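Local coordinates for protein tryparedoxin (Leishmania major, PDB 3S9F) that probably acts as a thioredoxin-fold disulfide reductase that passes electrons to partner proteins through a redox-active cysteine pair in the parasite's detoxification pathway, at residues K33-A38 / D95-Y100; D44-K49 / E84-S89; V71-Y74 / S80-F83; A88-E93 / N115-L120; K122-E127 / I133-D138. One frame throughout, in Å; residues are numbered along the deposited sequence. Where two conformers were deposited one is given.

Interaction 1 (K33-A38 / D95-Y100)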
# COMPACT_ATOMS: atom_id res chain seq x y z
N LYS A 33 -1.48 2.17 7.08
CA LYS A 33 -2.46 2.41 8.13
C LYS A 33 -3.42 3.48 7.60
O LYS A 33 -2.98 4.50 7.09
CB LYS A 33 -1.77 2.78 9.44
CG LYS A 33 -0.77 1.74 9.98
CD LYS A 33 -1.30 0.30 9.89
CE LYS A 33 -0.21 -0.72 10.25
NZ LYS A 33 -0.58 -2.12 9.82
N LEU A 34 -4.71 3.20 7.63
CA LEU A 34 -5.71 4.20 7.26
C LEU A 34 -6.03 5.09 8.45
O LEU A 34 -5.98 4.64 9.61
CB LEU A 34 -6.98 3.53 6.74
CG LEU A 34 -6.89 2.74 5.43
CD1 LEU A 34 -8.20 2.00 5.16
CD2 LEU A 34 -6.46 3.64 4.25
N ARG A 35 -6.33 6.35 8.18
CA ARG A 35 -6.77 7.28 9.19
C ARG A 35 -8.23 6.94 9.62
O ARG A 35 -9.07 6.65 8.77
CB ARG A 35 -6.67 8.67 8.59
CG ARG A 35 -7.10 9.77 9.44
CD ARG A 35 -5.94 10.54 10.03
NE ARG A 35 -6.56 11.56 10.83
CZ ARG A 35 -6.40 12.87 10.68
NH1 ARG A 35 -7.08 13.67 11.49
NH2 ARG A 35 -5.57 13.36 9.77
N LYS A 36 -8.51 7.05 10.91
CA LYS A 36 -9.87 6.99 11.42
C LYS A 36 -9.97 8.10 12.44
O LYS A 36 -9.63 7.91 13.59
CB LYS A 36 -10.18 5.66 12.08
CG LYS A 36 -11.58 5.61 12.57
CD LYS A 36 -11.90 4.30 13.19
CE LYS A 36 -13.29 4.30 13.70
NZ LYS A 36 -13.51 3.09 14.47
N GLN A 37 -10.41 9.25 11.99
CA GLN A 37 -10.42 10.44 12.80
C GLN A 37 -9.04 10.71 13.35
O GLN A 37 -8.09 10.85 12.60
CB GLN A 37 -11.46 10.36 13.90
CG GLN A 37 -12.87 10.60 13.39
CD GLN A 37 -13.32 9.54 12.43
OE1 GLN A 37 -13.38 8.37 12.78
NE2 GLN A 37 -13.63 9.93 11.21
N ALA A 38 -8.92 10.80 14.67
CA ALA A 38 -7.64 11.07 15.31
C ALA A 38 -6.74 9.84 15.26
O ALA A 38 -5.53 9.98 15.27
CB ALA A 38 -7.85 11.53 16.75
N ASP A 95 -3.45 21.43 6.10
CA ASP A 95 -4.45 22.00 7.01
C ASP A 95 -5.86 21.97 6.42
O ASP A 95 -6.82 21.68 7.14
CB ASP A 95 -4.06 23.39 7.53
CG ASP A 95 -3.86 24.41 6.42
OD1 ASP A 95 -3.89 24.07 5.21
OD2 ASP A 95 -3.65 25.59 6.79
N ASP A 96 -5.98 22.22 5.11
CA ASP A 96 -7.26 22.11 4.40
C ASP A 96 -7.73 20.65 4.40
O ASP A 96 -8.92 20.38 4.54
CB ASP A 96 -7.16 22.56 2.93
CG ASP A 96 -6.72 23.99 2.78
OD1 ASP A 96 -6.92 24.80 3.70
OD2 ASP A 96 -6.19 24.32 1.70
N PHE A 97 -6.80 19.73 4.19
CA PHE A 97 -7.13 18.29 4.24
C PHE A 97 -7.75 17.96 5.59
O PHE A 97 -8.79 17.29 5.66
CB PHE A 97 -5.86 17.46 4.03
CG PHE A 97 -6.02 16.02 4.41
CD1 PHE A 97 -6.50 15.11 3.49
CD2 PHE A 97 -5.71 15.58 5.70
CE1 PHE A 97 -6.67 13.74 3.84
CE2 PHE A 97 -5.87 14.25 6.07
CZ PHE A 97 -6.35 13.32 5.15
N ASN A 98 -7.12 18.43 6.67
CA ASN A 98 -7.62 18.11 8.01
C ASN A 98 -8.95 18.78 8.36
O ASN A 98 -9.81 18.15 9.00
CB ASN A 98 -6.57 18.34 9.09
CG ASN A 98 -5.62 17.18 9.22
OD1 ASN A 98 -6.02 16.08 9.60
ND2 ASN A 98 -4.35 17.40 8.86
N ALA A 99 -9.11 20.03 7.94
CA ALA A 99 -10.37 20.81 8.18
C ALA A 99 -11.56 20.08 7.54
O ALA A 99 -12.66 20.02 8.11
CB ALA A 99 -10.25 22.22 7.62
N TYR A 100 -11.33 19.58 6.33
CA TYR A 100 -12.35 18.88 5.55
C TYR A 100 -12.63 17.48 6.07
O TYR A 100 -13.79 17.09 6.22
CB TYR A 100 -11.93 18.86 4.06
CG TYR A 100 -12.99 18.38 3.07
CD1 TYR A 100 -14.34 18.69 3.23
CD2 TYR A 100 -12.60 17.65 1.96
CE1 TYR A 100 -15.30 18.23 2.29
CE2 TYR A 100 -13.54 17.20 1.01
CZ TYR A 100 -14.86 17.50 1.18
OH TYR A 100 -15.77 17.08 0.25
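Arg35 and Asn98 cross at about a right angle, the guanidinium nitrogens of the strand residue meeting the amide oxygen of the helix residue. Arg35 NH2 gives the main bond, 2.8 Å to Asn98 OD1 with an N-H...O angle of 156°. The oxygen lies close to the guanidinium plane, and the donor in turn lies in the plane of the Asn98 carbonyl, although the guanidinium and amide planes are turned 39° apart. A second, weak bond runs from Arg35 NH1 to the same oxygen at 3.2 Å, so one oxygen accepts from both terminal nitrogens, unequally. The arginine starts with CG anti to its own backbone nitrogen and then bends at chi2, a course that carries its long chain from the strand across to the helix. In this thioredoxin fold, strand 34-36 lies between strands 39-41 and 107-108, antiparallel to both, toward one edge of the central sheet, while helix 94-101 packs on that sheet. Phe97, buried beside this bond, presents its ring edge to the guanidinium: Phe97 CE2 is 3.8 Å from Arg35 NH2, and the two planes are 59° apart. An aromatic side chain suits this place because much of its surroundings is apolar, including Leu87 and the ring of Phe111. The partly exposed amide of Asn98 offers a neutral acceptor to the arginine, while Asn98 ND2 makes a weak bond to Glu94 O.

Interaction 2 (D44-K49 / E84-S89)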
# COMPACT_ATOMS: atom_id res chain seq x y z
N ASP A 44 -8.48 -5.06 8.45
CA ASP A 44 -9.36 -6.21 8.66
C ASP A 44 -10.80 -5.73 8.79
O ASP A 44 -11.73 -6.40 8.35
CB ASP A 44 -8.95 -6.98 9.92
CG ASP A 44 -7.91 -6.24 10.74
OD1 ASP A 44 -6.72 -6.28 10.38
OD2 ASP A 44 -8.30 -5.62 11.76
N SER A 45 -10.96 -4.56 9.41
CA SER A 45 -12.27 -3.94 9.59
C SER A 45 -13.06 -3.80 8.29
O SER A 45 -14.27 -3.62 8.31
CB SER A 45 -12.12 -2.58 10.28
OG SER A 45 -11.00 -1.87 9.78
N LEU A 46 -12.36 -3.90 7.15
CA LEU A 46 -13.03 -3.83 5.84
C LEU A 46 -13.62 -5.16 5.36
O LEU A 46 -14.39 -5.18 4.38
CB LEU A 46 -12.08 -3.26 4.77
CG LEU A 46 -11.38 -1.91 4.98
CD1 LEU A 46 -10.65 -1.51 3.71
CD2 LEU A 46 -12.34 -0.80 5.40
N SER A 47 -13.28 -6.26 6.04
CA SER A 47 -13.69 -7.61 5.62
C SER A 47 -15.17 -7.73 5.31
O SER A 47 -16.02 -7.37 6.13
CB SER A 47 -13.30 -8.66 6.68
OG SER A 47 -11.90 -8.70 6.86
N GLY A 48 -15.48 -8.21 4.10
CA GLY A 48 -16.85 -8.55 3.72
C GLY A 48 -17.80 -7.39 3.45
O GLY A 48 -19.00 -7.60 3.26
N LYS A 49 -17.26 -6.17 3.43
CA LYS A 49 -18.07 -4.97 3.19
C LYS A 49 -18.00 -4.50 1.72
O LYS A 49 -17.15 -4.95 0.95
CB LYS A 49 -17.60 -3.84 4.12
CG LYS A 49 -17.71 -4.14 5.62
CD LYS A 49 -17.14 -3.01 6.48
CE LYS A 49 -17.59 -3.16 7.93
NZ LYS A 49 -17.06 -2.08 8.80
N GLU A 84 -18.13 0.75 4.03
CA GLU A 84 -17.20 1.72 4.60
C GLU A 84 -16.82 2.73 3.53
O GLU A 84 -16.94 2.46 2.33
CB GLU A 84 -15.95 1.00 5.16
CG GLU A 84 -14.97 1.90 5.92
CD GLU A 84 -15.64 2.68 7.04
OE1 GLU A 84 -15.66 2.18 8.18
OE2 GLU A 84 -16.16 3.79 6.77
N ILE A 85 -16.40 3.92 3.96
CA ILE A 85 -15.93 4.91 2.99
C ILE A 85 -14.52 5.32 3.35
O ILE A 85 -14.19 5.49 4.55
CB ILE A 85 -16.86 6.14 2.89
CG1 ILE A 85 -18.26 5.70 2.39
CG2 ILE A 85 -16.28 7.18 1.89
CD1 ILE A 85 -19.27 6.84 2.32
N ILE A 86 -13.69 5.45 2.32
CA ILE A 86 -12.32 5.91 2.52
C ILE A 86 -12.10 7.17 1.69
O ILE A 86 -12.18 7.13 0.46
CB ILE A 86 -11.28 4.84 2.06
CG1 ILE A 86 -11.47 3.54 2.85
CG2 ILE A 86 -9.84 5.42 2.23
CD1 ILE A 86 -10.68 2.33 2.30
N LEU A 87 -11.81 8.28 2.36
CA LEU A 87 -11.45 9.52 1.65
C LEU A 87 -10.14 9.37 0.86
O LEU A 87 -9.15 8.89 1.40
CB LEU A 87 -11.33 10.69 2.64
CG LEU A 87 -10.88 12.02 2.02
CD1 LEU A 87 -11.97 12.58 1.05
CD2 LEU A 87 -10.60 13.02 3.15
N ALA A 88 -10.19 9.76 -0.43
CA ALA A 88 -9.00 9.83 -1.28
C ALA A 88 -8.94 11.28 -1.72
O ALA A 88 -9.50 11.68 -2.76
CB ALA A 88 -9.14 8.87 -2.46
N SER A 89 -8.25 12.07 -0.90
CA SER A 89 -8.35 13.52 -0.96
C SER A 89 -7.53 14.17 -2.06
O SER A 89 -6.36 13.84 -2.23
CB SER A 89 -7.92 14.13 0.37
OG SER A 89 -7.97 15.55 0.24
O HOH W 1 -14.60 -0.48 8.42
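The chain at 44-49 passes through a short 3-10 turn and a type II beta turn from Leu46 to Lys49, and comes closest to segment 84-89 of strand 83-89 where the CA atoms of Lys49 and Glu84 are 6.9 Å apart. Leu46 reaches the strand with both methyl branches. Its CD2 lies 3.8 Å from Glu84 CG, touching the aliphatic stem of the acid, and its CD1 is 4.1 Å from Ile86 CD1. Leu46 crosses both partners at about a right angle. A branched leucine suits this place, since one residue can cover two alternate side chains of a strand. Val24 of the second subunit also packs on Leu46. Glu84 CG stands anti to its backbone nitrogen (chi1 -174°) and the chain then bends at chi2, turning the carboxylate back so that Glu84 OE2 accepts from Ile85 N at 2.8 Å; the same oxygen is hydrogen-bonded to Tyr74 OH. Glu84 OE1 faces Lys49 NZ at 4.5 Å, too far for a salt bridge, but a water joins them, accepting from Lys49 NZ at 3.0 Å and donating to Glu84 OE1 at 2.9 Å. The lysine's charge is likely to favour the ionised form of this buried carboxylate. Gly48, at the third position of the turn, has the positive phi common there in type II turns. The turn leads into strand 50-56, which pairs with strand 83-89 in the central sheet.

Interaction 3 (V71-Y74 / S80-F83)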
# COMPACT_ATOMS: atom_id res chain seq x y z
N VAL A 71 -22.37 12.26 4.09
CA VAL A 71 -22.23 12.11 5.56
C VAL A 71 -23.53 11.58 6.19
O VAL A 71 -23.51 10.64 7.00
CB VAL A 71 -21.78 13.42 6.25
CG1 VAL A 71 -21.92 13.31 7.77
CG2 VAL A 71 -20.34 13.72 5.90
N GLU A 72 -24.64 12.17 5.79
CA GLU A 72 -25.94 11.77 6.31
C GLU A 72 -26.27 10.32 5.88
O GLU A 72 -26.74 9.53 6.69
CB GLU A 72 -27.01 12.76 5.84
CG GLU A 72 -28.33 12.65 6.56
CD GLU A 72 -29.45 13.45 5.87
OE1 GLU A 72 -29.18 14.15 4.85
OE2 GLU A 72 -30.60 13.37 6.34
N PHE A 73 -25.99 9.99 4.62
CA PHE A 73 -26.25 8.65 4.10
C PHE A 73 -25.43 7.59 4.84
O PHE A 73 -25.96 6.54 5.20
CB PHE A 73 -25.98 8.55 2.59
CG PHE A 73 -26.38 7.23 1.99
CD1 PHE A 73 -25.42 6.25 1.70
CD2 PHE A 73 -27.72 6.95 1.74
CE1 PHE A 73 -25.81 5.01 1.16
CE2 PHE A 73 -28.12 5.72 1.20
CZ PHE A 73 -27.16 4.75 0.91
N TYR A 74 -24.15 7.88 5.05
CA TYR A 74 -23.25 7.01 5.83
C TYR A 74 -23.70 6.79 7.29
O TYR A 74 -23.78 5.65 7.76
CB TYR A 74 -21.87 7.61 5.82
CG TYR A 74 -20.81 6.82 6.54
CD1 TYR A 74 -19.96 5.96 5.84
CD2 TYR A 74 -20.62 6.98 7.91
CE1 TYR A 74 -18.96 5.26 6.50
CE2 TYR A 74 -19.64 6.28 8.59
CZ TYR A 74 -18.79 5.44 7.87
OH TYR A 74 -17.79 4.78 8.55
N SER A 80 -26.19 -0.99 8.53
CA SER A 80 -27.25 -1.85 7.99
C SER A 80 -26.96 -2.30 6.56
O SER A 80 -27.26 -3.43 6.20
CB SER A 80 -28.61 -1.16 8.07
OG SER A 80 -28.65 0.03 7.31
N LYS A 81 -26.35 -1.43 5.76
CA LYS A 81 -25.97 -1.79 4.39
C LYS A 81 -24.51 -2.26 4.28
O LYS A 81 -24.02 -2.51 3.17
CB LYS A 81 -26.27 -0.65 3.42
CG LYS A 81 -27.76 -0.39 3.19
CD LYS A 81 -27.97 0.86 2.39
CE LYS A 81 -29.38 1.00 1.84
NZ LYS A 81 -30.45 0.55 2.75
N ASN A 82 -23.84 -2.37 5.42
CA ASN A 82 -22.51 -3.01 5.51
C ASN A 82 -21.45 -2.40 4.56
O ASN A 82 -20.86 -3.09 3.72
CB ASN A 82 -22.63 -4.53 5.28
CG ASN A 82 -21.37 -5.28 5.67
OD1 ASN A 82 -20.72 -4.94 6.66
ND2 ASN A 82 -21.00 -6.28 4.88
N PHE A 83 -21.24 -1.09 4.67
CA PHE A 83 -20.22 -0.46 3.82
C PHE A 83 -19.29 0.46 4.61
O PHE A 83 -19.60 0.84 5.74
CB PHE A 83 -20.84 0.25 2.59
CG PHE A 83 -21.70 1.45 2.92
CD1 PHE A 83 -23.08 1.34 2.99
CD2 PHE A 83 -21.12 2.73 3.08
CE1 PHE A 83 -23.90 2.46 3.26
CE2 PHE A 83 -21.92 3.86 3.36
CZ PHE A 83 -23.31 3.72 3.45
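Phe83 meets Phe73 and Tyr74 of the helix with the far end of its ring, and this aromatic cluster is the tight part of the contact. Phe83 CZ comes within 3.6 Å of Phe73 CE1. The two rings meet rim to rim, their planes only 16° apart and their centroids 5.7 Å apart, with neither lying over the other's face. On the neighbouring corner, Phe83 CE2 is 3.8 Å from Tyr74 CD1. Phe83 holds CG between the backbone nitrogen and the carbonyl carbon (chi1 67°), a less usual choice that directs the ring to the helix. Flat, apolar rings suit the buried interface between helix and strand, and the tyrosine hydroxyl has its partner on strand 83-89. The looser side belongs to Lys81, partly exposed, whose CD approaches the ring of Phe73 obliquely, 4.2 Å from Phe73 CZ, as suits a long chain with an apolar stem and a charged end. Phe160 adds another ring beside Phe83, and His78, a magnesium-binding residue, stacks on Tyr74. The contact closes the turn between helix 61-77 and strand 83-89, the return half of the beta-alpha-beta crossover from strand 50-56 through helix 61-77 to strand 83-89.

Interaction 4 (A88-E93 / N115-L120)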
# COMPACT_ATOMS: atom_id res chain seq x y z
N ALA A 88 -10.19 9.76 -0.43
CA ALA A 88 -9.00 9.83 -1.28
C ALA A 88 -8.94 11.28 -1.72
O ALA A 88 -9.50 11.68 -2.76
CB ALA A 88 -9.14 8.87 -2.46
N SER A 89 -8.25 12.07 -0.90
CA SER A 89 -8.35 13.52 -0.96
C SER A 89 -7.53 14.17 -2.06
O SER A 89 -6.36 13.84 -2.23
CB SER A 89 -7.92 14.13 0.37
OG SER A 89 -7.97 15.55 0.24
N TRP A 90 -8.16 15.09 -2.78
CA TRP A 90 -7.44 15.91 -3.74
C TRP A 90 -6.92 17.22 -3.11
O TRP A 90 -6.44 18.10 -3.82
CB TRP A 90 -8.33 16.22 -4.94
CG TRP A 90 -8.46 15.09 -5.94
CD1 TRP A 90 -8.19 13.75 -5.75
CD2 TRP A 90 -8.89 15.23 -7.29
NE1 TRP A 90 -8.45 13.05 -6.93
CE2 TRP A 90 -8.89 13.94 -7.88
CE3 TRP A 90 -9.31 16.33 -8.05
CZ2 TRP A 90 -9.27 13.72 -9.21
CZ3 TRP A 90 -9.69 16.12 -9.37
CH2 TRP A 90 -9.68 14.82 -9.94
N ASP A 91 -6.99 17.33 -1.78
CA ASP A 91 -6.36 18.46 -1.09
C ASP A 91 -4.87 18.23 -1.06
O ASP A 91 -4.41 17.14 -0.72
CB ASP A 91 -6.88 18.60 0.33
CG ASP A 91 -8.20 19.33 0.40
OD1 ASP A 91 -8.22 20.54 0.11
OD2 ASP A 91 -9.21 18.69 0.76
N GLU A 92 -4.11 19.26 -1.39
CA GLU A 92 -2.66 19.17 -1.34
C GLU A 92 -2.08 19.96 -0.19
O GLU A 92 -0.90 19.82 0.12
CB GLU A 92 -2.05 19.58 -2.68
CG GLU A 92 -2.29 18.51 -3.74
CD GLU A 92 -1.69 18.87 -5.09
OE1 GLU A 92 -0.62 19.52 -5.14
OE2 GLU A 92 -2.29 18.48 -6.12
N GLU A 93 -2.92 20.77 0.45
CA GLU A 93 -2.54 21.45 1.68
C GLU A 93 -3.04 20.65 2.87
O GLU A 93 -4.22 20.32 2.95
CB GLU A 93 -3.10 22.88 1.73
CG GLU A 93 -2.63 23.79 0.59
CD GLU A 93 -1.14 24.12 0.66
OE1 GLU A 93 -0.55 24.08 1.76
OE2 GLU A 93 -0.55 24.42 -0.40
N ASN A 115 0.75 9.93 -3.17
CA ASN A 115 1.12 9.01 -4.24
C ASN A 115 -0.01 8.03 -4.47
O ASN A 115 -0.39 7.75 -5.61
CB ASN A 115 2.37 8.19 -3.84
CG ASN A 115 3.69 8.79 -4.30
OD1 ASN A 115 4.75 8.36 -3.84
ND2 ASN A 115 3.64 9.77 -5.21
N ILE A 116 -0.54 7.48 -3.36
CA ILE A 116 -1.63 6.49 -3.44
C ILE A 116 -2.88 7.10 -4.06
O ILE A 116 -3.50 6.49 -4.92
CB ILE A 116 -1.96 5.87 -2.04
CG1 ILE A 116 -0.92 4.83 -1.66
CG2 ILE A 116 -3.37 5.22 -2.05
CD1 ILE A 116 -0.93 4.46 -0.19
N VAL A 117 -3.26 8.31 -3.63
CA VAL A 117 -4.45 9.00 -4.18
C VAL A 117 -4.28 9.23 -5.68
O VAL A 117 -5.21 9.01 -6.46
CB VAL A 117 -4.77 10.32 -3.44
CG1 VAL A 117 -5.91 11.08 -4.14
CG2 VAL A 117 -5.17 10.02 -1.97
N GLU A 118 -3.08 9.64 -6.07
CA GLU A 118 -2.77 9.89 -7.48
C GLU A 118 -2.95 8.62 -8.31
O GLU A 118 -3.54 8.65 -9.39
CB GLU A 118 -1.35 10.41 -7.64
CG GLU A 118 -1.11 11.80 -7.08
CD GLU A 118 0.17 12.45 -7.61
OE1 GLU A 118 1.04 11.75 -8.19
OE2 GLU A 118 0.29 13.68 -7.46
N ALA A 119 -2.43 7.51 -7.80
CA ALA A 119 -2.57 6.20 -8.46
C ALA A 119 -4.00 5.70 -8.58
O ALA A 119 -4.40 5.20 -9.63
CB ALA A 119 -1.70 5.16 -7.75
N LEU A 120 -4.76 5.81 -7.49
CA LEU A 120 -6.16 5.41 -7.49
C LEU A 120 -6.98 6.28 -8.42
O LEU A 120 -7.88 5.80 -9.08
CB LEU A 120 -6.75 5.48 -6.07
CG LEU A 120 -6.23 4.42 -5.09
CD1 LEU A 120 -6.93 4.67 -3.76
CD2 LEU A 120 -6.54 3.02 -5.58
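In the thioredoxin fold, the end of strand 83-89 and the loop after it form part of the surface covered by helix 114-123, and Val117 carries most of the contact from the helix. The CA atoms of Ala88 and Val117 are 5.5 Å apart, a close approach that suits the small alanine. Val117 lays both methyls against the backbone of Ala88 and Ser89. Val117 CG2 lies 3.9 Å from both Ala88 CA and Ser89 N, and 4.2 Å from Ala88 CB. CG1, held anti to the helix backbone nitrogen (chi1 174°), lies farther along, against Ala88 C, and is 3.4 Å from Ser89 O and 3.9 Å from Trp90 CD1. It meets the indole at its edge, near the ring plane. A beta-branched valine is well suited to such a place because its two methyls diverge close to the backbone. Ser89 CB points away from the helix, and its hydroxyl shapes the loop: Ser89 OG accepts from Asp91 N at 2.9 Å, forming an ST turn. Trp90 NE1 is hydrogen-bonded to Thr121 OG1, so the indole is tied to the helix by polar as well as apolar contacts. Phe55 of strand 50-56 touches Ala88 and Trp90, while Phe97 of helix 94-101 packs on Ser89.

Interaction 5 (K122-E127 / I133-D138)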
# COMPACT_ATOMS: atom_id res chain seq x y z
N LYS A 122 -5.84 7.65 -11.13
CA LYS A 122 -5.53 7.17 -12.48
C LYS A 122 -6.27 5.86 -12.74
O LYS A 122 -6.91 5.70 -13.80
CB LYS A 122 -4.02 7.01 -12.67
CG LYS A 122 -3.65 6.46 -14.06
CD LYS A 122 -2.23 6.81 -14.45
CE LYS A 122 -2.04 6.68 -15.95
NZ LYS A 122 -0.99 7.62 -16.38
N LYS A 123 -6.22 4.95 -11.78
CA LYS A 123 -6.80 3.61 -11.93
C LYS A 123 -8.27 3.66 -12.32
O LYS A 123 -8.69 2.95 -13.26
CB LYS A 123 -6.66 2.79 -10.65
CG LYS A 123 -7.30 1.41 -10.77
CD LYS A 123 -7.31 0.62 -9.45
CE LYS A 123 -8.01 -0.74 -9.64
NZ LYS A 123 -7.26 -1.59 -10.62
N TYR A 124 -9.04 4.48 -11.60
CA TYR A 124 -10.49 4.56 -11.77
C TYR A 124 -10.91 5.70 -12.68
O TYR A 124 -12.09 6.06 -12.70
CB TYR A 124 -11.18 4.67 -10.39
CG TYR A 124 -11.01 3.41 -9.57
CD1 TYR A 124 -10.25 3.41 -8.39
CD2 TYR A 124 -11.61 2.21 -9.96
CE1 TYR A 124 -10.08 2.25 -7.62
CE2 TYR A 124 -11.47 1.05 -9.20
CZ TYR A 124 -10.71 1.08 -8.04
OH TYR A 124 -10.57 -0.09 -7.32
N SER A 125 -9.95 6.25 -13.42
CA SER A 125 -10.22 7.32 -14.40
C SER A 125 -11.06 8.43 -13.77
O SER A 125 -12.08 8.85 -14.34
CB SER A 125 -10.94 6.76 -15.63
OG SER A 125 -10.17 5.77 -16.28
N VAL A 126 -10.66 8.88 -12.59
CA VAL A 126 -11.38 9.94 -11.88
C VAL A 126 -10.95 11.27 -12.48
O VAL A 126 -9.88 11.81 -12.15
CB VAL A 126 -11.12 9.91 -10.36
CG1 VAL A 126 -11.99 10.98 -9.68
CG2 VAL A 126 -11.45 8.53 -9.81
N GLU A 127 -11.80 11.81 -13.34
CA GLU A 127 -11.44 13.01 -14.08
C GLU A 127 -12.02 14.27 -13.46
O GLU A 127 -11.62 15.38 -13.81
CB GLU A 127 -11.87 12.89 -15.54
CG GLU A 127 -10.99 11.96 -16.34
CD GLU A 127 -11.75 11.29 -17.44
OE1 GLU A 127 -12.91 11.70 -17.69
OE2 GLU A 127 -11.20 10.36 -18.05
N ILE A 133 -16.44 5.68 -5.90
CA ILE A 133 -16.15 4.42 -6.56
C ILE A 133 -16.35 3.35 -5.50
O ILE A 133 -15.68 3.35 -4.47
CB ILE A 133 -14.68 4.34 -7.07
CG1 ILE A 133 -14.31 5.50 -8.03
CG2 ILE A 133 -14.42 2.96 -7.78
CD1 ILE A 133 -15.03 5.48 -9.35
N GLY A 134 -17.28 2.43 -5.77
CA GLY A 134 -17.60 1.34 -4.85
C GLY A 134 -17.02 0.02 -5.33
O GLY A 134 -17.04 -0.30 -6.54
N LEU A 135 -16.49 -0.75 -4.39
CA LEU A 135 -15.92 -2.03 -4.69
C LEU A 135 -16.16 -3.07 -3.61
O LEU A 135 -16.39 -2.73 -2.47
CB LEU A 135 -14.43 -1.90 -4.96
CG LEU A 135 -13.58 -1.24 -3.90
CD1 LEU A 135 -12.22 -1.83 -3.81
CD2 LEU A 135 -13.50 0.23 -4.16
N ASN A 136 -16.10 -4.33 -4.00
CA ASN A 136 -16.18 -5.43 -3.06
C ASN A 136 -14.85 -5.51 -2.30
O ASN A 136 -13.79 -5.62 -2.93
CB ASN A 136 -16.46 -6.74 -3.83
CG ASN A 136 -16.57 -7.95 -2.92
OD1 ASN A 136 -15.62 -8.35 -2.27
ND2 ASN A 136 -17.76 -8.55 -2.89
N ALA A 137 -14.89 -5.43 -0.97
CA ALA A 137 -13.65 -5.40 -0.19
C ALA A 137 -12.83 -6.68 -0.33
O ALA A 137 -11.61 -6.65 -0.37
CB ALA A 137 -13.92 -5.10 1.27
N ASP A 138 -13.53 -7.80 -0.44
CA ASP A 138 -12.86 -9.10 -0.48
C ASP A 138 -12.22 -9.39 -1.83
O ASP A 138 -11.04 -9.71 -1.91
CB ASP A 138 -13.85 -10.18 -0.03
CG ASP A 138 -14.23 -10.03 1.45
OD1 ASP A 138 -13.62 -9.18 2.17
OD2 ASP A 138 -15.12 -10.78 1.90
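Tyr124 has an aliphatic chain on each face of its ring: Ile133 CG2 from the strand over one, and Lys123 CD, its neighbour in sequence, over the other. Both carbons stand 3.6 Å from the ring plane and are displaced toward the rim. The isoleucine methyl makes a CH-pi contact, 3.8 Å from the ring centroid and 17° off the normal, with Tyr124 CD2 its nearest ring atom. Tyr124 is the first residue beyond helix 114-123, which ends in a Schellman motif: Val126 N bonds to Thr121 O and Ser125 N to Lys122 O, while Ser125 adopts the positive phi of the C-prime position. The reversal brings the chain back toward strand 131-136 of the central thioredoxin-fold sheet. Isoleucine suits the strand because its branches divide the work: CG2 covers the ring, whereas Ile133 CG1 lies 4.0 Å from Tyr124 CB. The tyrosine keeps CG beside its backbone nitrogen (chi1 -66°), sending the ring along the strand toward Leu135. His27 of the second subunit packs against Lys123, Tyr124 and Leu135, placing this cluster at the subunit interface. At the far end of the ring, Tyr124 OH lies 4.3 Å from Leu135 CD1.

In the fold
Strand 83-89 links interactions 1 to 4. Interactions 2 and 4 share Ala88 and Ser89 on it, with centres 16 Å apart, and interaction 1 touches both: Phe97 CD1 lies 3.6 Å from Ser89 CB. Interactions 2 and 3 are joined by a probable hydrogen bond of 2.6 Å between Glu84 OE2 and Tyr74 OH, and interactions 2 and 5 by another, 2.8 Å from Gly48 N to Asp138 OD1. Interactions 4 and 5 both use helix 114-123 and both touch the second subunit. Trp90 of interaction 4 lies near Cys60 and Cys63, probably the redox centre, without touching them, whereas interaction 3, centred about 23 Å from interaction 4, lies across the chain's centre beside the magnesium-binding His78.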